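Local coordinates for protein glutamyl-tRNA(Gln) amidotransferase subunit B, mitochondrial (Saccharomyces cerevisiae, PDB 4N0H) that serves as the GatB-family subunit of a mitochondrial amidotransferase, assembled in a complex with subunit F and a further protein chain, at residues Q23-N28 with I68-K73; T35-A38 with V42-P45; S50-A55 with I140-G145; N193-R196 with I200-G203. All blocks are in the same frame, centred on the assembly; numbering follows the deposited sequence.

Interaction 1. Residues Q23-N28 with I68-K73; sequences QLNTKN and ILFAMK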
loop_
_atom_site.group_PDB
_atom_site.type_symbol
_atom_site.label_atom_id
_atom_site.label_comp_id
_atom_site.label_asym_id
_atom_site.label_seq_id
_atom_site.Cartn_x
_atom_site.Cartn_y
_atom_site.Cartn_z
ATOM N N GLN B 23 -19.460 -3.280 -18.608
ATOM C CA GLN B 23 -18.510 -4.370 -18.436
ATOM C C GLN B 23 -17.726 -4.581 -19.719
ATOM O O GLN B 23 -18.313 -4.782 -20.781
ATOM C CB GLN B 23 -19.226 -5.672 -18.063
ATOM C CG GLN B 23 -19.722 -5.737 -16.633
ATOM C CD GLN B 23 -20.201 -7.124 -16.238
ATOM O OE1 GLN B 23 -20.742 -7.867 -17.060
ATOM N NE2 GLN B 23 -19.998 -7.482 -14.974
ATOM N N LEU B 24 -16.402 -4.534 -19.621
ATOM C CA LEU B 24 -15.544 -4.806 -20.768
ATOM C C LEU B 24 -15.422 -6.306 -21.004
ATOM O O LEU B 24 -15.371 -7.089 -20.056
ATOM C CB LEU B 24 -14.157 -4.190 -20.564
ATOM C CG LEU B 24 -14.107 -2.666 -20.419
ATOM C CD1 LEU B 24 -12.670 -2.175 -20.448
ATOM C CD2 LEU B 24 -14.935 -1.987 -21.503
ATOM N N ASN B 25 -15.381 -6.713 -22.268
ATOM C CA ASN B 25 -15.175 -8.122 -22.576
ATOM C C ASN B 25 -13.722 -8.438 -22.923
ATOM O O ASN B 25 -13.426 -9.050 -23.947
ATOM C CB ASN B 25 -16.147 -8.627 -23.654
ATOM C CG ASN B 25 -16.195 -7.732 -24.872
ATOM O OD1 ASN B 25 -17.243 -7.582 -25.504
ATOM N ND2 ASN B 25 -15.063 -7.127 -25.212
ATOM N N THR B 26 -12.816 -7.996 -22.060
ATOM C CA THR B 26 -11.437 -8.447 -22.114
ATOM C C THR B 26 -11.438 -9.922 -21.745
ATOM O O THR B 26 -12.354 -10.397 -21.067
ATOM C CB THR B 26 -10.564 -7.681 -21.109
ATOM O OG1 THR B 26 -11.138 -7.799 -19.805
ATOM C CG2 THR B 26 -10.488 -6.206 -21.485
ATOM N N LYS B 27 -10.421 -10.651 -22.189
ATOM C CA LYS B 27 -10.332 -12.072 -21.877
ATOM C C LYS B 27 -10.218 -12.302 -20.369
ATOM O O LYS B 27 -10.867 -13.189 -19.812
ATOM C CB LYS B 27 -9.144 -12.708 -22.598
ATOM C CG LYS B 27 -9.037 -14.212 -22.400
ATOM C CD LYS B 27 -7.887 -14.782 -23.210
ATOM C CE LYS B 27 -6.587 -14.053 -22.907
ATOM N NZ LYS B 27 -5.463 -14.530 -23.764
ATOM N N ASN B 28 -9.396 -11.491 -19.715
ATOM C CA ASN B 28 -9.163 -11.630 -18.285
ATOM C C ASN B 28 -9.567 -10.375 -17.524
ATOM O O ASN B 28 -10.007 -9.402 -18.129
ATOM C CB ASN B 28 -7.703 -12.009 -18.027
ATOM C CG ASN B 28 -7.337 -13.336 -18.672
ATOM O OD1 ASN B 28 -8.171 -14.243 -18.761
ATOM N ND2 ASN B 28 -6.099 -13.453 -19.138
ATOM N N ILE B 68 -6.693 -0.810 -21.083
ATOM C CA ILE B 68 -6.203 0.450 -21.639
ATOM C C ILE B 68 -6.540 0.560 -23.127
ATOM O O ILE B 68 -6.992 1.603 -23.601
ATOM C CB ILE B 68 -4.680 0.592 -21.469
ATOM C CG1 ILE B 68 -4.308 0.735 -19.995
ATOM C CG2 ILE B 68 -4.154 1.792 -22.260
ATOM C CD1 ILE B 68 -2.817 0.883 -19.783
ATOM N N LEU B 69 -6.310 -0.521 -23.864
ATOM C CA LEU B 69 -6.581 -0.531 -25.296
ATOM C C LEU B 69 -8.061 -0.271 -25.564
ATOM O O LEU B 69 -8.418 0.539 -26.425
ATOM C CB LEU B 69 -6.157 -1.870 -25.911
ATOM C CG LEU B 69 -6.447 -2.065 -27.400
ATOM C CD1 LEU B 69 -5.614 -1.107 -28.237
ATOM C CD2 LEU B 69 -6.197 -3.506 -27.818
ATOM N N PHE B 70 -8.916 -0.958 -24.812
ATOM C CA PHE B 70 -10.357 -0.816 -24.959
ATOM C C PHE B 70 -10.773 0.614 -24.640
ATOM O O PHE B 70 -11.559 1.213 -25.366
ATOM C CB PHE B 70 -11.112 -1.799 -24.052
ATOM C CG PHE B 70 -11.193 -3.204 -24.597
ATOM C CD1 PHE B 70 -10.316 -3.641 -25.575
ATOM C CD2 PHE B 70 -12.153 -4.086 -24.123
ATOM C CE1 PHE B 70 -10.389 -4.936 -26.070
ATOM C CE2 PHE B 70 -12.236 -5.386 -24.612
ATOM C CZ PHE B 70 -11.354 -5.810 -25.588
ATOM N N ALA B 71 -10.229 1.167 -23.559
ATOM C CA ALA B 71 -10.545 2.545 -23.189
ATOM C C ALA B 71 -10.046 3.551 -24.238
ATOM O O ALA B 71 -10.666 4.594 -24.460
ATOM C CB ALA B 71 -9.993 2.875 -21.819
ATOM N N MET B 72 -8.918 3.241 -24.871
ATOM C CA MET B 72 -8.409 4.067 -25.966
ATOM C C MET B 72 -9.391 4.115 -27.136
ATOM O O MET B 72 -9.706 5.188 -27.651
ATOM C CB MET B 72 -7.055 3.547 -26.450
ATOM C CG MET B 72 -5.869 4.287 -25.856
ATOM S SD MET B 72 -5.925 6.032 -26.307
ATOM C CE MET B 72 -4.352 6.581 -25.677
ATOM N N LYS B 73 -9.877 2.948 -27.546
ATOM C CA LYS B 73 -10.795 2.860 -28.678
ATOM C C LYS B 73 -12.067 3.662 -28.421
ATOM O O LYS B 73 -12.563 4.364 -29.309
ATOM C CB LYS B 73 -11.122 1.401 -29.007
ATOM C CG LYS B 73 -9.900 0.567 -29.360
ATOM C CD LYS B 73 -10.262 -0.873 -29.695
ATOM C CE LYS B 73 -10.923 -0.976 -31.054
ATOM N NZ LYS B 73 -11.301 -2.380 -31.391
#
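F70 projects from helix 65-78 into the loop that follows strand 14-23, where L24, N25 and T26 each meet it from a different direction. The T26 methyl sits over one face: CG2 lies 4.1 Å from the ring centroid and 28° off the normal, a CH-pi contact. At the ring edge, L24 CB lies near the plane, while its branch runs alongside F70 in the opposite sense and brings L24 CD1 to 3.9 Å from F70 CB. N25 crosses the ring at about a right angle and approaches obliquely, its ND2 3.4 Å from F70 CE2 and its amide plane turned 89° from the ring; ND2 also makes a weak hydrogen bond to H199 O. A chi1 of 55° does double duty for T26: CG2 is directed to the ring while OG1 turns back to bond N28 O at 2.6 Å. I200 also touches F70. No hydrogen bond links the two segments; the join is made by packing round one phenylalanine. Helix 65-78 lies over the mixed, largely antiparallel sheet of the GatB/GatE catalytic domain, with A71 on I170 and F111, and F70 fills the seam between helix and loop.

Interaction 2. Residues T35-A38 with V42-P45; sequences TNSA and VDAP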
loop_
_atom_site.group_PDB
_atom_site.type_symbol
_atom_site.label_atom_id
_atom_site.label_comp_id
_atom_site.label_asym_id
_atom_site.label_seq_id
_atom_site.Cartn_x
_atom_site.Cartn_y
_atom_site.Cartn_z
ATOM N N THR B 35 -9.873 -15.351 -15.226
ATOM C CA THR B 35 -10.795 -15.297 -16.348
ATOM C C THR B 35 -11.951 -14.323 -16.140
ATOM O O THR B 35 -12.591 -14.308 -15.089
ATOM C CB THR B 35 -11.359 -16.702 -16.655
ATOM O OG1 THR B 35 -10.274 -17.583 -16.977
ATOM C CG2 THR B 35 -12.348 -16.657 -17.819
ATOM N N ASN B 36 -12.199 -13.504 -17.156
ATOM C CA ASN B 36 -13.382 -12.658 -17.205
ATOM C C ASN B 36 -14.470 -13.424 -17.948
ATOM O O ASN B 36 -14.508 -13.426 -19.172
ATOM C CB ASN B 36 -13.050 -11.342 -17.917
ATOM C CG ASN B 36 -14.256 -10.431 -18.077
ATOM O OD1 ASN B 36 -15.295 -10.633 -17.448
ATOM N ND2 ASN B 36 -14.118 -9.414 -18.924
ATOM N N SER B 37 -15.354 -14.078 -17.197
ATOM C CA SER B 37 -16.303 -15.019 -17.785
ATOM C C SER B 37 -17.530 -14.366 -18.417
ATOM O O SER B 37 -18.112 -13.434 -17.865
ATOM C CB SER B 37 -16.748 -16.052 -16.750
ATOM O OG SER B 37 -17.635 -16.994 -17.328
ATOM N N ALA B 38 -17.923 -14.885 -19.575
ATOM C CA ALA B 38 -19.103 -14.398 -20.278
ATOM C C ALA B 38 -20.351 -15.183 -19.871
ATOM O O ALA B 38 -21.465 -14.847 -20.273
ATOM C CB ALA B 38 -18.889 -14.483 -21.791
ATOM N N VAL B 42 -24.225 -19.418 -15.228
ATOM C CA VAL B 42 -24.110 -20.873 -15.145
ATOM C C VAL B 42 -22.856 -21.314 -14.394
ATOM O O VAL B 42 -22.808 -22.425 -13.865
ATOM C CB VAL B 42 -24.158 -21.549 -16.540
ATOM C CG1 VAL B 42 -25.477 -21.247 -17.234
ATOM C CG2 VAL B 42 -22.986 -21.109 -17.400
ATOM N N ASP B 43 -21.853 -20.441 -14.338
ATOM C CA ASP B 43 -20.587 -20.754 -13.673
ATOM C C ASP B 43 -20.753 -21.143 -12.211
ATOM O O ASP B 43 -21.589 -20.583 -11.503
ATOM C CB ASP B 43 -19.642 -19.552 -13.722
ATOM C CG ASP B 43 -19.124 -19.265 -15.113
ATOM O OD1 ASP B 43 -19.257 -20.128 -16.007
ATOM O OD2 ASP B 43 -18.568 -18.163 -15.303
ATOM N N ALA B 44 -19.935 -22.089 -11.757
ATOM C CA ALA B 44 -19.858 -22.400 -10.337
ATOM C C ALA B 44 -19.271 -21.185 -9.631
ATOM O O ALA B 44 -18.358 -20.548 -10.152
ATOM C CB ALA B 44 -18.991 -23.631 -10.098
ATOM N N PRO B 45 -19.802 -20.849 -8.445
ATOM C CA PRO B 45 -19.354 -19.644 -7.737
ATOM C C PRO B 45 -17.897 -19.755 -7.303
ATOM O O PRO B 45 -17.441 -20.856 -6.988
ATOM C CB PRO B 45 -20.260 -19.603 -6.499
ATOM C CG PRO B 45 -21.391 -20.546 -6.797
ATOM C CD PRO B 45 -20.833 -21.588 -7.700
#
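S37 and D43 join the two arms of a surface loop between strand 14-23 and helix 65-78, and an ST turn opens the bend: besides donating to D43, S37 OG accepts from the backbone N of T39. The contact is predominantly polar. Across the loop, S37 OG donates to D43 OD2 at 2.5 Å, a short bond in which one hydroxyl meets one carboxylate oxygen. The other oxygen of that group, D43 OD1, bonds T39 OG1, so both ends of the carboxylate are held by the bend it faces, which should limit its rotation. Torsion favours this meeting, since S37 OG is anti to the backbone N (chi1 -178°) and reaches across to the other arm. Apolar packing plays little part between the segments, although H48 touches both S37 and D43. Anchorage to the rest of the assembly comes from the residues just before S37: N36 ND2 bonds the carbonyl oxygens of L24 and T26, and T35 OG1 bonds Q124 of subunit F. The two hydroxyls, of S37 and T39, probably ease the charge of the carboxylate. D43 OD2 receives S37 OG on its syn lone pair, the side facing OD1, and S37 CB follows at 3.1 Å from the same oxygen.

Interaction 3. Residues S50-A55 with I140-G145; sequences SYYDIA and IEQDTG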
loop_
_atom_site.group_PDB
_atom_site.type_symbol
_atom_site.label_atom_id
_atom_site.label_comp_id
_atom_site.label_asym_id
_atom_site.label_seq_id
_atom_site.Cartn_x
_atom_site.Cartn_y
_atom_site.Cartn_z
ATOM N N SER B 50 -8.580 -15.553 -8.629
ATOM C CA SER B 50 -7.178 -15.663 -8.241
ATOM C C SER B 50 -6.995 -15.401 -6.752
ATOM O O SER B 50 -7.947 -15.048 -6.052
ATOM C CB SER B 50 -6.356 -14.646 -9.029
ATOM O OG SER B 50 -6.876 -13.341 -8.807
ATOM N N TYR B 51 -5.766 -15.576 -6.271
ATOM C CA TYR B 51 -5.420 -15.183 -4.914
ATOM C C TYR B 51 -5.771 -13.714 -4.701
ATOM O O TYR B 51 -6.295 -13.337 -3.650
ATOM C CB TYR B 51 -3.929 -15.410 -4.637
ATOM C CG TYR B 51 -3.466 -16.848 -4.769
ATOM C CD1 TYR B 51 -4.297 -17.912 -4.418
ATOM C CD2 TYR B 51 -2.195 -17.141 -5.243
ATOM C CE1 TYR B 51 -3.864 -19.228 -4.537
ATOM C CE2 TYR B 51 -1.757 -18.441 -5.371
ATOM C CZ TYR B 51 -2.588 -19.481 -5.018
ATOM O OH TYR B 51 -2.129 -20.771 -5.150
ATOM N N TYR B 52 -5.487 -12.886 -5.704
ATOM C CA TYR B 52 -5.791 -11.457 -5.611
ATOM C C TYR B 52 -7.292 -11.178 -5.539
ATOM O O TYR B 52 -7.723 -10.310 -4.784
ATOM C CB TYR B 52 -5.183 -10.672 -6.779
ATOM C CG TYR B 52 -5.662 -9.237 -6.830
ATOM C CD1 TYR B 52 -5.079 -8.262 -6.031
ATOM C CD2 TYR B 52 -6.712 -8.865 -7.662
ATOM C CE1 TYR B 52 -5.529 -6.948 -6.062
ATOM C CE2 TYR B 52 -7.170 -7.563 -7.698
ATOM C CZ TYR B 52 -6.571 -6.609 -6.904
ATOM O OH TYR B 52 -7.031 -5.313 -6.953
ATOM N N ASP B 53 -8.079 -11.900 -6.334
ATOM C CA ASP B 53 -9.529 -11.690 -6.361
ATOM C C ASP B 53 -10.153 -11.939 -4.982
ATOM O O ASP B 53 -11.151 -11.321 -4.619
ATOM C CB ASP B 53 -10.201 -12.593 -7.401
ATOM C CG ASP B 53 -9.837 -12.224 -8.829
ATOM O OD1 ASP B 53 -9.376 -11.087 -9.069
ATOM O OD2 ASP B 53 -10.013 -13.083 -9.720
ATOM N N ILE B 54 -9.554 -12.849 -4.220
ATOM C CA ILE B 54 -10.049 -13.183 -2.888
ATOM C C ILE B 54 -9.387 -12.271 -1.841
ATOM O O ILE B 54 -9.648 -12.377 -0.634
ATOM C CB ILE B 54 -9.836 -14.692 -2.588
ATOM C CG1 ILE B 54 -10.339 -15.535 -3.763
ATOM C CG2 ILE B 54 -10.552 -15.131 -1.309
ATOM C CD1 ILE B 54 -11.820 -15.369 -4.030
ATOM N N ALA B 55 -8.544 -11.360 -2.324
ATOM C CA ALA B 55 -7.826 -10.404 -1.474
ATOM C C ALA B 55 -7.007 -11.078 -0.370
ATOM O O ALA B 55 -6.963 -10.604 0.763
ATOM C CB ALA B 55 -8.785 -9.367 -0.886
ATOM N N ILE B 140 -11.953 4.040 -15.841
ATOM C CA ILE B 140 -11.816 2.592 -15.711
ATOM C C ILE B 140 -11.934 2.235 -14.236
ATOM O O ILE B 140 -11.325 2.888 -13.388
ATOM C CB ILE B 140 -10.453 2.103 -16.236
ATOM C CG1 ILE B 140 -10.272 2.489 -17.705
ATOM C CG2 ILE B 140 -10.312 0.594 -16.048
ATOM C CD1 ILE B 140 -8.831 2.405 -18.181
ATOM N N GLU B 141 -12.720 1.209 -13.920
ATOM C CA GLU B 141 -12.854 0.788 -12.527
ATOM C C GLU B 141 -13.209 -0.689 -12.355
ATOM O O GLU B 141 -13.648 -1.350 -13.297
ATOM C CB GLU B 141 -13.873 1.664 -11.795
ATOM C CG GLU B 141 -15.273 1.595 -12.356
ATOM C CD GLU B 141 -16.214 2.559 -11.661
ATOM O OE1 GLU B 141 -17.414 2.239 -11.539
ATOM O OE2 GLU B 141 -15.746 3.638 -11.234
ATOM N N GLN B 142 -13.019 -1.187 -11.134
ATOM C CA GLN B 142 -13.300 -2.576 -10.793
ATOM C C GLN B 142 -14.779 -2.819 -10.581
ATOM O O GLN B 142 -15.459 -2.010 -9.953
ATOM C CB GLN B 142 -12.602 -2.954 -9.484
ATOM C CG GLN B 142 -11.142 -3.274 -9.585
ATOM C CD GLN B 142 -10.563 -3.662 -8.232
ATOM O OE1 GLN B 142 -10.868 -3.037 -7.211
ATOM N NE2 GLN B 142 -9.749 -4.712 -8.213
ATOM N N ASP B 143 -15.269 -3.955 -11.066
ATOM C CA ASP B 143 -16.598 -4.416 -10.684
ATOM C C ASP B 143 -16.490 -5.125 -9.335
ATOM O O ASP B 143 -15.403 -5.558 -8.932
ATOM C CB ASP B 143 -17.178 -5.366 -11.739
ATOM C CG ASP B 143 -18.704 -5.365 -11.761
ATOM O OD1 ASP B 143 -19.287 -5.941 -12.705
ATOM O OD2 ASP B 143 -19.326 -4.781 -10.846
ATOM N N THR B 144 -17.615 -5.236 -8.637
ATOM C CA THR B 144 -17.658 -5.934 -7.360
ATOM C C THR B 144 -18.225 -7.331 -7.563
ATOM O O THR B 144 -18.659 -7.677 -8.662
ATOM C CB THR B 144 -18.552 -5.192 -6.354
ATOM O OG1 THR B 144 -19.885 -5.123 -6.869
ATOM C CG2 THR B 144 -18.035 -3.782 -6.115
ATOM N N GLY B 145 -18.230 -8.128 -6.500
ATOM C CA GLY B 145 -18.804 -9.463 -6.562
ATOM C C GLY B 145 -20.320 -9.416 -6.627
ATOM O O GLY B 145 -20.917 -8.340 -6.642
#
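Q142 NE2 serves two acceptors, the phenol of Y52 and, as its stronger partner, OD1 of N166. The bond across the contact is weak: Q142 NE2 lies 3.1 Å from Y52 OH, with an N-H...O angle of only 124°. The amide nitrogen comes to the edge of the phenol, near the ring plane, and the amide is tilted 42° against the ring. Y52 has CG anti to the backbone N (chi1 171°), which lets the ring span the gap to strand 130-142, and from the opposite direction Q142 answers with an extended chain. Q142 OE1 accepts from the backbone N of L104, so both ends of this buried amide are engaged, which likely fixes its rotation. N166 also donates through ND2 to D53 OD1, so one residue ties both segments together. Behind Y52, D53 N donates to S50 OG at 3.1 Å, and S50 N returns a bond to D53 OD2 at 3.1 Å, meeting it from above the carboxylate plane. A type I turn from Y52 to A55 completes the bend. S50 OG with D53 N is an ST motif; with the return bond the pair resembles a capping box, though no regular helix follows.

Interaction 4. Residues N193-R196 with I200-G203; sequences NLVR and ISSG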
loop_
_atom_site.group_PDB
_atom_site.type_symbol
_atom_site.label_atom_id
_atom_site.label_comp_id
_atom_site.label_asym_id
_atom_site.label_seq_id
_atom_site.Cartn_x
_atom_site.Cartn_y
_atom_site.Cartn_z
ATOM N N ASN B 193 -24.844 0.284 -29.454
ATOM C CA ASN B 193 -24.299 -0.068 -30.760
ATOM C C ASN B 193 -22.806 0.217 -30.886
ATOM O O ASN B 193 -22.056 -0.593 -31.433
ATOM C CB ASN B 193 -25.060 0.654 -31.868
ATOM C CG ASN B 193 -26.163 -0.190 -32.447
ATOM O OD1 ASN B 193 -27.242 -0.309 -31.864
ATOM N ND2 ASN B 193 -25.897 -0.794 -33.599
ATOM N N LEU B 194 -22.382 1.366 -30.374
ATOM C CA LEU B 194 -20.975 1.758 -30.423
ATOM C C LEU B 194 -20.047 0.772 -29.700
ATOM O O LEU B 194 -19.049 0.326 -30.266
ATOM C CB LEU B 194 -20.782 3.163 -29.845
ATOM C CG LEU B 194 -19.334 3.666 -29.851
ATOM C CD1 LEU B 194 -18.872 3.925 -31.278
ATOM C CD2 LEU B 194 -19.171 4.911 -28.989
ATOM N N VAL B 195 -20.365 0.435 -28.452
ATOM C CA VAL B 195 -19.478 -0.442 -27.685
ATOM C C VAL B 195 -19.395 -1.835 -28.312
ATOM O O VAL B 195 -18.344 -2.467 -28.281
ATOM C CB VAL B 195 -19.860 -0.532 -26.184
ATOM C CG1 VAL B 195 -19.843 0.849 -25.545
ATOM C CG2 VAL B 195 -21.213 -1.189 -25.999
ATOM N N ARG B 196 -20.495 -2.291 -28.902
ATOM C CA ARG B 196 -20.515 -3.578 -29.593
ATOM C C ARG B 196 -19.718 -3.502 -30.892
ATOM O O ARG B 196 -19.005 -4.436 -31.254
ATOM C CB ARG B 196 -21.954 -4.011 -29.885
ATOM C CG ARG B 196 -22.794 -4.269 -28.641
ATOM C CD ARG B 196 -24.256 -4.528 -28.996
ATOM N NE ARG B 196 -24.406 -5.697 -29.858
ATOM C CZ ARG B 196 -24.568 -6.941 -29.416
ATOM N NH1 ARG B 196 -24.606 -7.188 -28.111
ATOM N NH2 ARG B 196 -24.694 -7.942 -30.279
ATOM N N ILE B 200 -15.779 -3.911 -27.506
ATOM C CA ILE B 200 -15.273 -3.740 -26.147
ATOM C C ILE B 200 -16.271 -4.190 -25.089
ATOM O O ILE B 200 -15.922 -4.311 -23.917
ATOM C CB ILE B 200 -14.849 -2.281 -25.856
ATOM C CG1 ILE B 200 -16.064 -1.351 -25.916
ATOM C CG2 ILE B 200 -13.767 -1.839 -26.829
ATOM C CD1 ILE B 200 -15.745 0.090 -25.562
ATOM N N SER B 201 -17.505 -4.448 -25.513
ATOM C CA SER B 201 -18.565 -4.864 -24.601
ATOM C C SER B 201 -19.780 -5.363 -25.369
ATOM O O SER B 201 -19.954 -5.047 -26.546
ATOM C CB SER B 201 -18.988 -3.701 -23.715
ATOM O OG SER B 201 -20.034 -4.085 -22.842
ATOM N N SER B 202 -20.626 -6.136 -24.697
ATOM C CA SER B 202 -21.866 -6.602 -25.307
ATOM C C SER B 202 -22.937 -5.521 -25.216
ATOM O O SER B 202 -23.931 -5.556 -25.937
ATOM C CB SER B 202 -22.350 -7.886 -24.630
ATOM O OG SER B 202 -22.572 -7.675 -23.247
ATOM N N GLY B 203 -22.725 -4.563 -24.317
ATOM C CA GLY B 203 -23.651 -3.462 -24.126
ATOM C C GLY B 203 -25.047 -3.898 -23.715
ATOM O O GLY B 203 -26.020 -3.164 -23.905
#
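R196 NH1 donates to S202 O at 2.8 Å and V195 O accepts from I200 N at 3.0 Å, two bonds that fold the loop back onto the end of helix 181-197. The arginine bond is well aligned in both groups: S202 O lies at the guanidinium edge, 10° out of its plane, and NH1 approaches in the carbonyl plane on a lone pair. A bend at chi3 (60°) turns the guanidinium back to that oxygen, which R196 CG and CD also approach. The backbone bond, nearly straight at 169°, runs from i+5 to i, a pi-type turn wider than that of an alpha-helix. S201 adds a weaker touch, its carbonyl oxygen 3.4 Å from R196 CA in a C-H...O contact. Its hydroxyl bonds Q23 O and accepts from G203 N at 3.1 Å, forming an ST turn. Packing completes the join: V195 and I200 cross at about a right angle, with V195 CB 3.9 Å from I200 CG1, while V195 CG2 lies 3.8 Å from G203 CA. The chemistry implies a helix exit closed by helix and loop together and tied to the 23-28 loop: V195 O finds its donor in the loop, and the loop carbonyl S202 O is met by the helix arginine, whose charge the helix dipole probably favours.

Interactions 1, 3 and 4 are buried, whereas interaction 2 lies at the surface, about 21 Å from the chain centre to its own. Chemistry follows place: interaction 1 is mainly apolar packing, with one amide, round a single ring, interaction 2 a short hydroxyl-carboxylate bond, interaction 3 a weak amide-phenol contact, and interaction 4 a mixture of strong hydrogen bonds and packing. The 23-28 segment is the common hub. It joins interaction 4 through N25 N and I200 O, interaction 3 through Q23 NE2 and D143 OD1, and interaction 2 through the L24 and T26 carbonyls and N36 ND2. From L24 onward it shares one long loop with 35-38, 42-45 and 50-55, reaching from surface to core.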